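Long-range contacts in uncharacterized protein (Bacillus thuringiensis serovar kurstaki, PDB 4XHN), which binds an ATP analogue near magnesium and is probably an actin-like protein of the ParM type: residues I38-A43 and K123-I128; D69-H74 and V93-K98; Q305-P310 and P323-K328; K314-D319 and G373-Y378. The protein carries 2 engineered substitutions. One frame throughout, in Å; residues are numbered along the deposited sequence.

Interaction 1. Residues I38-A43 and K123-I128; sequences IPTVIA and KKLHLI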
# COMPACT_ATOMS: atom_id res chain seq x y z
N ILE A 38 6.74 2.02 1.61
CA ILE A 38 7.44 3.05 2.36
C ILE A 38 6.44 4.02 2.96
O ILE A 38 5.69 4.67 2.24
CB ILE A 38 8.44 3.82 1.48
CG1 ILE A 38 9.56 2.90 1.00
CG2 ILE A 38 9.01 5.01 2.24
CD1 ILE A 38 10.68 3.62 0.28
N PRO A 39 6.43 4.12 4.30
CA PRO A 39 5.56 5.07 5.02
C PRO A 39 5.71 6.48 4.47
O PRO A 39 6.83 6.92 4.19
CB PRO A 39 6.07 4.98 6.46
CG PRO A 39 6.61 3.60 6.57
CD PRO A 39 7.22 3.29 5.23
N THR A 40 4.59 7.17 4.29
CA THR A 40 4.61 8.52 3.74
C THR A 40 5.04 9.52 4.81
O THR A 40 4.23 10.29 5.33
CB THR A 40 3.24 8.91 3.15
OG1 THR A 40 2.78 7.86 2.30
CG2 THR A 40 3.34 10.19 2.34
N VAL A 41 6.33 9.47 5.15
CA VAL A 41 6.93 10.37 6.13
C VAL A 41 8.31 10.77 5.65
O VAL A 41 9.07 9.93 5.16
CB VAL A 41 7.06 9.71 7.53
CG1 VAL A 41 7.49 10.74 8.56
CG2 VAL A 41 5.76 9.04 7.96
N ILE A 42 8.66 12.05 5.76
CA ILE A 42 10.02 12.49 5.45
C ILE A 42 10.54 13.46 6.51
O ILE A 42 9.78 14.01 7.30
CB ILE A 42 10.12 13.17 4.07
CG1 ILE A 42 9.37 14.50 4.05
CG2 ILE A 42 9.64 12.24 2.96
CD1 ILE A 42 9.44 15.22 2.72
N ALA A 43 11.86 13.66 6.50
CA ALA A 43 12.50 14.61 7.39
C ALA A 43 13.85 15.02 6.83
O ALA A 43 14.60 14.18 6.33
CB ALA A 43 12.67 14.02 8.78
N LYS A 123 4.23 18.27 -2.30
CA LYS A 123 4.52 17.26 -3.30
C LYS A 123 5.73 16.40 -2.94
O LYS A 123 5.78 15.22 -3.25
CB LYS A 123 4.73 17.91 -4.67
CG LYS A 123 5.75 19.03 -4.70
CD LYS A 123 5.87 19.63 -6.09
CE LYS A 123 7.06 20.56 -6.19
NZ LYS A 123 7.20 21.14 -7.56
N LYS A 124 6.71 17.00 -2.26
CA LYS A 124 7.91 16.27 -1.85
C LYS A 124 7.54 15.15 -0.89
O LYS A 124 8.18 14.09 -0.87
CB LYS A 124 8.93 17.20 -1.20
CG LYS A 124 8.42 18.02 -0.02
CD LYS A 124 9.57 18.78 0.64
CE LYS A 124 9.16 20.17 1.10
NZ LYS A 124 8.52 20.16 2.44
N LEU A 125 6.49 15.38 -0.12
CA LEU A 125 5.97 14.41 0.83
C LEU A 125 5.49 13.13 0.13
O LEU A 125 5.41 12.07 0.74
CB LEU A 125 4.84 15.04 1.63
CG LEU A 125 4.21 14.36 2.84
CD1 LEU A 125 5.27 13.92 3.83
CD2 LEU A 125 3.27 15.36 3.47
N HIS A 126 5.19 13.25 -1.16
CA HIS A 126 4.72 12.11 -1.94
C HIS A 126 5.74 11.68 -3.00
O HIS A 126 5.88 10.49 -3.28
CB HIS A 126 3.39 12.43 -2.61
CG HIS A 126 2.27 12.64 -1.63
ND1 HIS A 126 1.62 11.60 -1.01
CD2 HIS A 126 1.70 13.78 -1.16
CE1 HIS A 126 0.70 12.08 -0.20
NE2 HIS A 126 0.72 13.40 -0.27
N LEU A 127 6.45 12.65 -3.57
CA LEU A 127 7.48 12.36 -4.57
C LEU A 127 8.68 11.63 -3.97
O LEU A 127 9.21 10.70 -4.57
CB LEU A 127 7.96 13.66 -5.24
CG LEU A 127 6.97 14.46 -6.09
CD1 LEU A 127 7.63 15.71 -6.63
CD2 LEU A 127 6.43 13.61 -7.21
N ILE A 128 9.10 12.07 -2.79
CA ILE A 128 10.30 11.51 -2.16
C ILE A 128 10.13 10.05 -1.74
O ILE A 128 10.99 9.23 -2.06
CB ILE A 128 10.75 12.36 -0.95
CG1 ILE A 128 11.44 13.64 -1.43
CG2 ILE A 128 11.67 11.57 -0.04
CD1 ILE A 128 11.70 14.65 -0.34
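Ile-42 drives its side chain into the first turns of helix 124-140, meeting Ile-128, Leu-125 and Lys-124. The closest apolar packing is between the two isoleucines, which cross at about a right angle: Ile-42 CG2 lies 3.7 Å from Ile-128 CG2, and Ile-42 CD1 lies 3.8 Å from Ile-128 CD1. With CG1 of Ile-42 placed between its own backbone N and carbonyl carbon (chi1 67°), the ethyl arm points at the helix. There Ile-42 CG1 comes within 4.1 Å of Leu-125 CD1, while Ile-42 CD1 touches the aliphatic stem of Lys-124 at CG, 4.0 Å away. The amino end of Lys-124 is bonded to Gln-104; toward Ile-42 the lysine presents its CG, CD and backbone O.

The other end is more polar, and nearer solvent at His-126. Thr-40 offers its methyl, which CG2 anti to the backbone N (chi1 -49° at OG1) brings near the carbonyl O of Leu-125; the same CG2 lies 4.0 Å from His-126 ND1, approaching the ring obliquely. The Thr-40 hydroxyl is hydrogen-bonded to Gly-18 O. No hydrogen bond joins the segments. His-126 and Lys-124 are partly exposed, whereas Thr-40, Ile-42, Leu-125 and Ile-128 are buried. Thr-40 centres an inverse gamma turn that interrupts strand 33-45, and the whole is a helix packed on a mixed eight-stranded sheet, consistent with one domain of the actin-like fold.

Interaction 2. Residues D69-H74 and V93-K98; sequences DIELLH and VGAYAK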
# COMPACT_ATOMS: atom_id res chain seq x y z
N ASP A 69 15.96 -3.53 3.89
CA ASP A 69 16.61 -2.37 3.28
C ASP A 69 15.89 -1.04 3.48
O ASP A 69 16.50 0.02 3.32
CB ASP A 69 16.80 -2.63 1.78
CG ASP A 69 15.54 -3.18 1.12
OD1 ASP A 69 14.44 -2.98 1.67
OD2 ASP A 69 15.67 -3.80 0.05
N ILE A 70 14.61 -1.07 3.82
CA ILE A 70 13.87 0.16 4.03
C ILE A 70 13.74 0.54 5.50
O ILE A 70 13.05 1.50 5.85
CB ILE A 70 12.44 0.10 3.43
CG1 ILE A 70 11.64 -1.04 4.07
CG2 ILE A 70 12.50 -0.05 1.91
CD1 ILE A 70 10.15 -0.94 3.83
N GLU A 71 14.40 -0.22 6.38
CA GLU A 71 14.36 0.09 7.80
C GLU A 71 15.08 1.40 8.08
O GLU A 71 14.72 2.15 8.99
CB GLU A 71 14.99 -1.03 8.62
CG GLU A 71 14.01 -1.80 9.51
CD GLU A 71 13.03 -0.90 10.25
OE1 GLU A 71 13.43 0.20 10.69
OE2 GLU A 71 11.86 -1.30 10.39
N LEU A 72 16.11 1.67 7.28
CA LEU A 72 16.92 2.87 7.45
C LEU A 72 17.16 3.49 6.08
O LEU A 72 17.97 3.00 5.29
CB LEU A 72 18.24 2.52 8.15
CG LEU A 72 19.21 3.62 8.57
CD1 LEU A 72 20.06 3.14 9.74
CD2 LEU A 72 20.11 4.01 7.42
N LEU A 73 16.44 4.58 5.79
CA LEU A 73 16.58 5.25 4.51
C LEU A 73 17.05 6.69 4.68
O LEU A 73 16.30 7.56 5.11
CB LEU A 73 15.26 5.21 3.74
CG LEU A 73 14.77 3.83 3.32
CD1 LEU A 73 13.31 3.87 2.89
CD2 LEU A 73 15.64 3.26 2.20
N HIS A 74 18.32 6.91 4.34
CA HIS A 74 18.93 8.23 4.36
C HIS A 74 19.45 8.50 2.95
O HIS A 74 20.50 7.98 2.57
CB HIS A 74 20.06 8.28 5.39
CG HIS A 74 20.65 9.64 5.58
ND1 HIS A 74 21.82 9.85 6.28
CD2 HIS A 74 20.25 10.86 5.17
CE1 HIS A 74 22.11 11.14 6.29
NE2 HIS A 74 21.17 11.78 5.62
N VAL A 93 13.77 8.95 4.98
CA VAL A 93 12.53 8.56 4.30
C VAL A 93 11.91 7.32 4.94
O VAL A 93 12.59 6.35 5.22
CB VAL A 93 12.77 8.28 2.80
CG1 VAL A 93 11.45 8.14 2.06
CG2 VAL A 93 13.61 9.39 2.19
N GLY A 94 10.60 7.38 5.16
CA GLY A 94 9.86 6.23 5.66
C GLY A 94 10.01 5.98 7.14
O GLY A 94 9.85 6.89 7.96
N ALA A 95 10.30 4.73 7.49
CA ALA A 95 10.42 4.30 8.88
C ALA A 95 11.41 5.14 9.67
O ALA A 95 11.10 5.66 10.74
CB ALA A 95 10.81 2.83 8.95
N TYR A 96 12.61 5.30 9.12
CA TYR A 96 13.69 6.03 9.78
C TYR A 96 13.36 7.52 9.92
O TYR A 96 14.08 8.27 10.58
CB TYR A 96 15.00 5.84 9.02
CG TYR A 96 16.24 6.13 9.83
CD1 TYR A 96 16.80 5.17 10.65
CD2 TYR A 96 16.87 7.37 9.76
CE1 TYR A 96 17.94 5.43 11.39
CE2 TYR A 96 18.01 7.64 10.49
CZ TYR A 96 18.54 6.67 11.31
OH TYR A 96 19.68 6.93 12.04
N ALA A 97 12.27 7.95 9.29
CA ALA A 97 11.84 9.34 9.38
C ALA A 97 10.79 9.54 10.47
O ALA A 97 10.70 10.62 11.06
CB ALA A 97 11.29 9.81 8.04
N LYS A 98 10.03 8.50 10.75
CA LYS A 98 8.91 8.57 11.70
C LYS A 98 9.36 8.90 13.12
O LYS A 98 8.57 9.37 13.94
CB LYS A 98 8.13 7.25 11.69
CG LYS A 98 6.74 7.33 12.30
CD LYS A 98 5.90 6.11 11.94
CE LYS A 98 5.69 6.02 10.43
NZ LYS A 98 4.70 4.97 10.07
O HOH W 1 10.67 2.57 5.58
O HOH W 2 13.46 4.14 6.44
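Val-93 N donates to Leu-73 O over 2.9 Å, and this bond joins the two segments where strand 90-93 runs out and the loop before strand 74-79 draws level. The setting is a strand-to-helix turn at the ends of two central strands of the eight-stranded mixed sheet, in what looks like an actin-type domain: Gly-94, at positive phi, makes the corner between Val-93 and the short, weakly bonded helix 95-98.

Leu-72 runs alongside Tyr-96, both chains leading in one direction. CG of Leu-72 sits over one face of the Tyr-96 ring, 3.9 Å from its centroid, in a CH-pi contact displaced toward the rim on the CD1-CE1 side. CG of Tyr-96 is anti to its backbone N (chi1 -160°), which carries the ring alongside the leucine while CB stays close to Glu-71 O and Leu-73 N. On the inner side, Leu-73 CB packs against Val-93 CB at 4.1 Å; both residues also touch Thr-132 of helix 124-140.

Ala-95 CB merely packs near the carbonyls of Ile-70 and Glu-71; waters join the backbones. Two waters donate to Ile-70 O: the first accepts from Ala-95 N at 2.9 Å, and the second accepts from Tyr-96 N while giving its other hydrogen to Val-93 O, 2.7 Å away.

Interaction 3. Residues Q305-P310 and P323-K328; sequences QRLVMP and PTFSVK. With ANP (phosphoaminophosphonic acid-adenylate ester), chain C.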
# COMPACT_ATOMS: atom_id res chain seq x y z
N GLN A 305 2.07 -6.63 12.23
CA GLN A 305 3.08 -7.57 11.77
C GLN A 305 3.43 -8.61 12.82
O GLN A 305 3.51 -9.80 12.52
CB GLN A 305 4.34 -6.82 11.33
CG GLN A 305 5.11 -7.48 10.22
CD GLN A 305 5.94 -6.50 9.42
OE1 GLN A 305 5.84 -5.29 9.61
NE2 GLN A 305 6.77 -7.01 8.52
N ARG A 306 3.64 -8.17 14.06
CA ARG A 306 4.11 -9.06 15.11
C ARG A 306 2.99 -9.88 15.75
O ARG A 306 3.16 -11.06 16.03
CB ARG A 306 4.84 -8.26 16.20
CG ARG A 306 6.27 -7.89 15.83
CD ARG A 306 6.89 -6.98 16.89
NE ARG A 306 6.65 -7.46 18.24
CZ ARG A 306 6.71 -6.70 19.33
NH1 ARG A 306 7.00 -5.41 19.21
NH2 ARG A 306 6.47 -7.22 20.52
N LEU A 307 1.84 -9.25 15.99
CA LEU A 307 0.75 -9.94 16.68
C LEU A 307 -0.30 -10.50 15.73
O LEU A 307 -0.72 -11.65 15.87
CB LEU A 307 0.08 -9.00 17.68
CG LEU A 307 -0.94 -9.66 18.61
CD1 LEU A 307 -0.31 -10.83 19.34
CD2 LEU A 307 -1.52 -8.66 19.60
N VAL A 308 -0.72 -9.70 14.76
CA VAL A 308 -1.90 -10.00 13.96
C VAL A 308 -1.64 -10.88 12.73
O VAL A 308 -2.35 -11.86 12.51
CB VAL A 308 -2.59 -8.69 13.51
CG1 VAL A 308 -3.68 -8.97 12.50
CG2 VAL A 308 -3.15 -7.95 14.71
N MET A 309 -0.62 -10.53 11.95
CA MET A 309 -0.32 -11.24 10.70
C MET A 309 -0.09 -12.76 10.83
O MET A 309 -0.62 -13.53 10.02
CB MET A 309 0.89 -10.61 10.00
CG MET A 309 0.59 -9.34 9.22
SD MET A 309 2.07 -8.62 8.48
CE MET A 309 1.37 -7.22 7.60
N PRO A 310 0.70 -13.22 11.83
CA PRO A 310 0.91 -14.67 11.91
C PRO A 310 -0.36 -15.47 12.19
O PRO A 310 -0.46 -16.62 11.77
CB PRO A 310 1.89 -14.81 13.09
CG PRO A 310 2.57 -13.50 13.18
CD PRO A 310 1.53 -12.49 12.81
N PRO A 323 -7.74 -18.33 16.43
CA PRO A 323 -6.53 -17.56 16.70
C PRO A 323 -6.35 -17.20 18.17
O PRO A 323 -7.33 -17.04 18.91
CB PRO A 323 -6.73 -16.30 15.85
CG PRO A 323 -8.21 -16.13 15.84
CD PRO A 323 -8.81 -17.51 15.84
N THR A 324 -5.10 -17.07 18.59
CA THR A 324 -4.77 -16.64 19.95
C THR A 324 -3.88 -15.40 19.91
O THR A 324 -2.84 -15.40 19.26
CB THR A 324 -4.05 -17.75 20.74
OG1 THR A 324 -4.87 -18.91 20.80
CG2 THR A 324 -3.74 -17.27 22.16
N PHE A 325 -4.30 -14.35 20.61
CA PHE A 325 -3.50 -13.14 20.68
C PHE A 325 -3.06 -12.86 22.11
O PHE A 325 -3.89 -12.59 22.99
CB PHE A 325 -4.27 -11.95 20.11
CG PHE A 325 -4.61 -12.10 18.66
CD1 PHE A 325 -3.73 -11.65 17.69
CD2 PHE A 325 -5.80 -12.69 18.27
CE1 PHE A 325 -4.03 -11.79 16.35
CE2 PHE A 325 -6.11 -12.82 16.93
CZ PHE A 325 -5.22 -12.37 15.97
N SER A 326 -1.76 -12.95 22.35
CA SER A 326 -1.20 -12.69 23.66
C SER A 326 -0.12 -11.61 23.58
O SER A 326 0.63 -11.54 22.60
CB SER A 326 -0.63 -13.97 24.27
OG SER A 326 0.24 -14.63 23.37
N VAL A 327 -0.05 -10.78 24.61
CA VAL A 327 0.90 -9.67 24.63
C VAL A 327 1.80 -9.72 25.85
O VAL A 327 1.33 -9.78 26.99
CB VAL A 327 0.17 -8.31 24.61
CG1 VAL A 327 1.17 -7.16 24.69
CG2 VAL A 327 -0.69 -8.19 23.36
N LYS A 328 3.11 -9.71 25.61
CA LYS A 328 4.10 -9.65 26.67
C LYS A 328 4.54 -8.21 26.88
O LYS A 328 5.27 -7.66 26.06
CB LYS A 328 5.30 -10.53 26.35
CG LYS A 328 4.98 -11.98 26.03
CD LYS A 328 6.21 -12.66 25.45
CE LYS A 328 6.15 -14.17 25.62
NZ LYS A 328 7.46 -14.79 25.28
PG ANP C . -4.73 3.57 2.55
O1G ANP C . -5.84 4.15 3.37
O2G ANP C . -5.32 2.48 1.57
O3G ANP C . -4.05 4.72 1.71
PB ANP C . -2.95 1.45 2.94
O1B ANP C . -1.40 1.59 2.87
O2B ANP C . -3.48 1.23 1.56
N3B ANP C . -3.58 2.87 3.58
PA ANP C . -3.36 -1.25 3.39
O1A ANP C . -2.07 -1.67 2.81
O2A ANP C . -4.56 -1.42 2.45
O3A ANP C . -3.35 0.27 3.87
O5' ANP C . -3.58 -2.04 4.74
C5' ANP C . -4.83 -1.93 5.45
C4' ANP C . -4.70 -2.51 6.84
O4' ANP C . -4.55 -3.95 6.76
C3' ANP C . -3.51 -2.00 7.65
O3' ANP C . -3.91 -1.79 9.00
C2' ANP C . -2.51 -3.16 7.55
O2' ANP C . -1.59 -3.20 8.64
C1' ANP C . -3.47 -4.34 7.58
N9 ANP C . -2.92 -5.60 7.10
C8 ANP C . -2.13 -5.80 5.99
N7 ANP C . -1.77 -7.05 5.81
C5 ANP C . -2.37 -7.71 6.87
C6 ANP C . -2.37 -9.07 7.25
N6 ANP C . -1.74 -10.04 6.58
N1 ANP C . -3.07 -9.40 8.37
C2 ANP C . -3.70 -8.44 9.04
N3 ANP C . -3.76 -7.13 8.78
C4 ANP C . -3.07 -6.83 7.67
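Leu-307 reaches out from helix 300-316 to Phe-325 and Val-327, joining that helix to the start of the two-stranded antiparallel hairpin 326-329 and 332-335, both the residue before its first strand and the strand itself. The arrangement is helix-on-hairpin packing at the adenine end of a nucleotide site, consistent with an actin-like fold.

The Leu-307 side chain carries most of it. Its CG is anti to the backbone N (chi1 -172°), which aims the branch point at the ring, and the two methyls part beyond it: CG lies 3.5 Å from Phe-325 CD1, CD1 lies by the carbonyl O of Ser-326, and CD2 packs on Val-327 CG2 at 3.9 Å. Leu-307 crosses Phe-325 obliquely and Val-327 at about a right angle. Phe-325 differs, with CG anti to its carbonyl carbon (chi1 -63°). The ring thereby turns its CD1-CE1 edge to the helix backbone, where Leu-307 O and Val-308 CA lie near its plane, CA being 3.7 Å from CE1. Val-340 and Met-344 of helix 337-362 also touch this ring, which is therefore wedged between two helices.

The next residues of the helix serve the nucleotide. Val-308 divides its methyls: CG2 faces Phe-325 CE1 at 4.3 Å, while CG1 approaches ANP C2 at 3.5 Å. Met-309 points away from the hairpin, and its chain lies along one face of the adenine. Its CG stands 3.6 Å from ANP C6, and its terminal CE is likewise 3.6 Å from ANP N7.

Interaction 4. Residues K314-D319 and G373-Y378; sequences KMIEDD and GVLFGY. With ANP (phosphoaminophosphonic acid-adenylate ester), chain C.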
# COMPACT_ATOMS: atom_id res chain seq x y z
N LYS A 314 -2.75 -18.33 9.73
CA LYS A 314 -3.14 -19.70 10.04
C LYS A 314 -4.63 -19.89 9.82
O LYS A 314 -5.09 -21.00 9.56
CB LYS A 314 -2.79 -20.06 11.49
CG LYS A 314 -1.40 -19.68 11.94
CD LYS A 314 -1.24 -20.01 13.42
CE LYS A 314 0.10 -19.57 13.96
NZ LYS A 314 0.25 -19.97 15.39
N MET A 315 -5.38 -18.80 9.94
CA MET A 315 -6.81 -18.82 9.67
C MET A 315 -7.05 -19.05 8.18
O MET A 315 -7.91 -19.84 7.79
CB MET A 315 -7.47 -17.51 10.10
CG MET A 315 -7.36 -17.21 11.58
SD MET A 315 -8.39 -15.81 12.05
CE MET A 315 -10.03 -16.52 11.87
N ILE A 316 -6.26 -18.36 7.36
CA ILE A 316 -6.36 -18.47 5.91
C ILE A 316 -6.17 -19.91 5.44
O ILE A 316 -6.96 -20.40 4.63
CB ILE A 316 -5.31 -17.57 5.22
CG1 ILE A 316 -5.70 -16.10 5.36
CG2 ILE A 316 -5.18 -17.93 3.75
CD1 ILE A 316 -4.70 -15.14 4.73
N GLU A 317 -5.15 -20.58 5.96
CA GLU A 317 -4.82 -21.92 5.49
C GLU A 317 -5.54 -23.02 6.27
O GLU A 317 -5.33 -24.21 6.02
CB GLU A 317 -3.31 -22.15 5.56
CG GLU A 317 -2.71 -22.70 4.28
CD GLU A 317 -2.65 -21.67 3.17
OE1 GLU A 317 -1.82 -20.75 3.26
OE2 GLU A 317 -3.44 -21.78 2.21
N ASP A 318 -6.39 -22.63 7.22
CA ASP A 318 -7.21 -23.59 7.96
C ASP A 318 -8.43 -22.89 8.55
O ASP A 318 -8.31 -22.11 9.50
CB ASP A 318 -6.39 -24.26 9.07
CG ASP A 318 -7.21 -25.23 9.89
OD1 ASP A 318 -8.22 -25.76 9.37
OD2 ASP A 318 -6.85 -25.48 11.06
N ASP A 319 -9.60 -23.20 8.00
CA ASP A 319 -10.83 -22.52 8.40
C ASP A 319 -11.31 -22.95 9.78
O ASP A 319 -12.23 -22.34 10.34
CB ASP A 319 -11.93 -22.79 7.36
CG ASP A 319 -11.49 -22.46 5.95
OD1 ASP A 319 -10.53 -21.68 5.79
OD2 ASP A 319 -12.10 -22.99 5.00
N GLY A 373 -7.43 -4.47 4.70
CA GLY A 373 -8.59 -4.58 5.56
C GLY A 373 -9.27 -5.93 5.43
O GLY A 373 -9.90 -6.42 6.37
N VAL A 374 -9.14 -6.54 4.25
CA VAL A 374 -9.62 -7.90 4.02
C VAL A 374 -8.90 -8.86 4.96
O VAL A 374 -9.46 -9.86 5.41
CB VAL A 374 -9.41 -8.33 2.55
CG1 VAL A 374 -9.72 -9.81 2.36
CG2 VAL A 374 -10.27 -7.48 1.63
N LEU A 375 -7.65 -8.53 5.27
CA LEU A 375 -6.82 -9.38 6.12
C LEU A 375 -7.02 -9.07 7.60
O LEU A 375 -7.19 -9.99 8.41
CB LEU A 375 -5.35 -9.21 5.74
CG LEU A 375 -4.97 -9.75 4.36
CD1 LEU A 375 -3.62 -9.22 3.92
CD2 LEU A 375 -4.98 -11.27 4.37
N PHE A 376 -7.00 -7.79 7.96
CA PHE A 376 -7.22 -7.38 9.35
C PHE A 376 -8.58 -7.86 9.84
O PHE A 376 -8.70 -8.34 10.97
CB PHE A 376 -7.11 -5.86 9.49
CG PHE A 376 -7.49 -5.36 10.86
CD1 PHE A 376 -6.62 -5.50 11.93
CD2 PHE A 376 -8.71 -4.74 11.07
CE1 PHE A 376 -6.97 -5.03 13.19
CE2 PHE A 376 -9.07 -4.27 12.33
CZ PHE A 376 -8.19 -4.42 13.39
N GLY A 377 -9.59 -7.74 9.00
CA GLY A 377 -10.93 -8.15 9.36
C GLY A 377 -11.31 -9.50 8.80
O GLY A 377 -12.49 -9.83 8.71
N TYR A 378 -10.30 -10.30 8.44
CA TYR A 378 -10.52 -11.60 7.80
C TYR A 378 -11.46 -12.50 8.58
O TYR A 378 -12.26 -13.22 7.98
CB TYR A 378 -9.19 -12.32 7.59
CG TYR A 378 -9.34 -13.67 6.92
CD1 TYR A 378 -9.28 -14.85 7.65
CD2 TYR A 378 -9.54 -13.75 5.54
CE1 TYR A 378 -9.43 -16.08 7.03
CE2 TYR A 378 -9.69 -14.98 4.92
CZ TYR A 378 -9.63 -16.14 5.66
OH TYR A 378 -9.77 -17.36 5.04
PG ANP C . -4.73 3.57 2.55
O1G ANP C . -5.84 4.15 3.37
O2G ANP C . -5.32 2.48 1.57
O3G ANP C . -4.05 4.72 1.71
PB ANP C . -2.95 1.45 2.94
O1B ANP C . -1.40 1.59 2.87
O2B ANP C . -3.48 1.23 1.56
N3B ANP C . -3.58 2.87 3.58
PA ANP C . -3.36 -1.25 3.39
O1A ANP C . -2.07 -1.67 2.81
O2A ANP C . -4.56 -1.42 2.45
O3A ANP C . -3.35 0.27 3.87
O5' ANP C . -3.58 -2.04 4.74
C5' ANP C . -4.83 -1.93 5.45
C4' ANP C . -4.70 -2.51 6.84
O4' ANP C . -4.55 -3.95 6.76
C3' ANP C . -3.51 -2.00 7.65
O3' ANP C . -3.91 -1.79 9.00
C2' ANP C . -2.51 -3.16 7.55
O2' ANP C . -1.59 -3.20 8.64
C1' ANP C . -3.47 -4.34 7.58
N9 ANP C . -2.92 -5.60 7.10
C8 ANP C . -2.13 -5.80 5.99
N7 ANP C . -1.77 -7.05 5.81
C5 ANP C . -2.37 -7.71 6.87
C6 ANP C . -2.37 -9.07 7.25
N6 ANP C . -1.74 -10.04 6.58
N1 ANP C . -3.07 -9.40 8.37
C2 ANP C . -3.70 -8.44 9.04
N3 ANP C . -3.76 -7.13 8.78
C4 ANP C . -3.07 -6.83 7.67
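Ile-316 lies across the ring of Tyr-378, and this CH-pi contact is the aromatic part of the interface. CG1 of the isoleucine stands 4.1 Å from the ring centroid, 15° off the ring normal, toward the CZ side. With CG anti to the backbone N (chi1 -179°), Tyr-378, which opens helix 378-381 after the Gly-377 N-cap, extends to the last turn of helix 300-316. At the ring edge, in its plane, is Val-374 O.

Other apolar packing adjoins the ring. Met-315 CB approaches obliquely, 3.9 Å from Tyr-378 CE1. Aliphatic on both sides is the meeting of Ile-316 CD1 with Leu-375 CD2, also at 3.9 Å, the two side chains crossing at a slant.

Polar interaction contributes little. No hydrogen bond crosses between the segments; the Tyr-378 hydroxyl lies 3.7 Å from Ile-316 CA and makes a weak bond to Lys-385 NZ.

Contacts to the nucleotide come from helix 373-376. Leu-375 lies under the adenine, with CB 3.3 Å from ANP C6 and CD1 3.4 Å from ANP N6, on the face opposite to that met by Met-309. Phe-376 N lies over the same face as Leu-375, 3.4 Å from ANP N3. Gly-372, just before the segment, hydrogen-bonds to the ligand through its backbone N-H. A glycine-rich turn leading into a short helix under the adenine is characteristic of the adenosine-binding motif of the actin, Hsp70 and hexokinase superfamily.

Interactions 1 and 2 share one domain, with centres 11 Å apart: 69-74/93-98 is nested in the chain loop closed by 38-43/123-128, and Val-41 O probably accepts from Gly-94 N. Interactions 3 and 4, centres 13 Å apart, both use helix 300-316, touch through Pro-323 CG and Met-315 SD, and contribute to opposite faces of the adenine pocket. The two pairs stand 24 to 31 Å apart between centres. Interaction 2 alone is only partly buried, and it is the one with a direct backbone hydrogen bond and bridging waters. The other three are buried and mainly apolar: branched aliphatics in interaction 1, aliphatic-aromatic packing in 3 and 4.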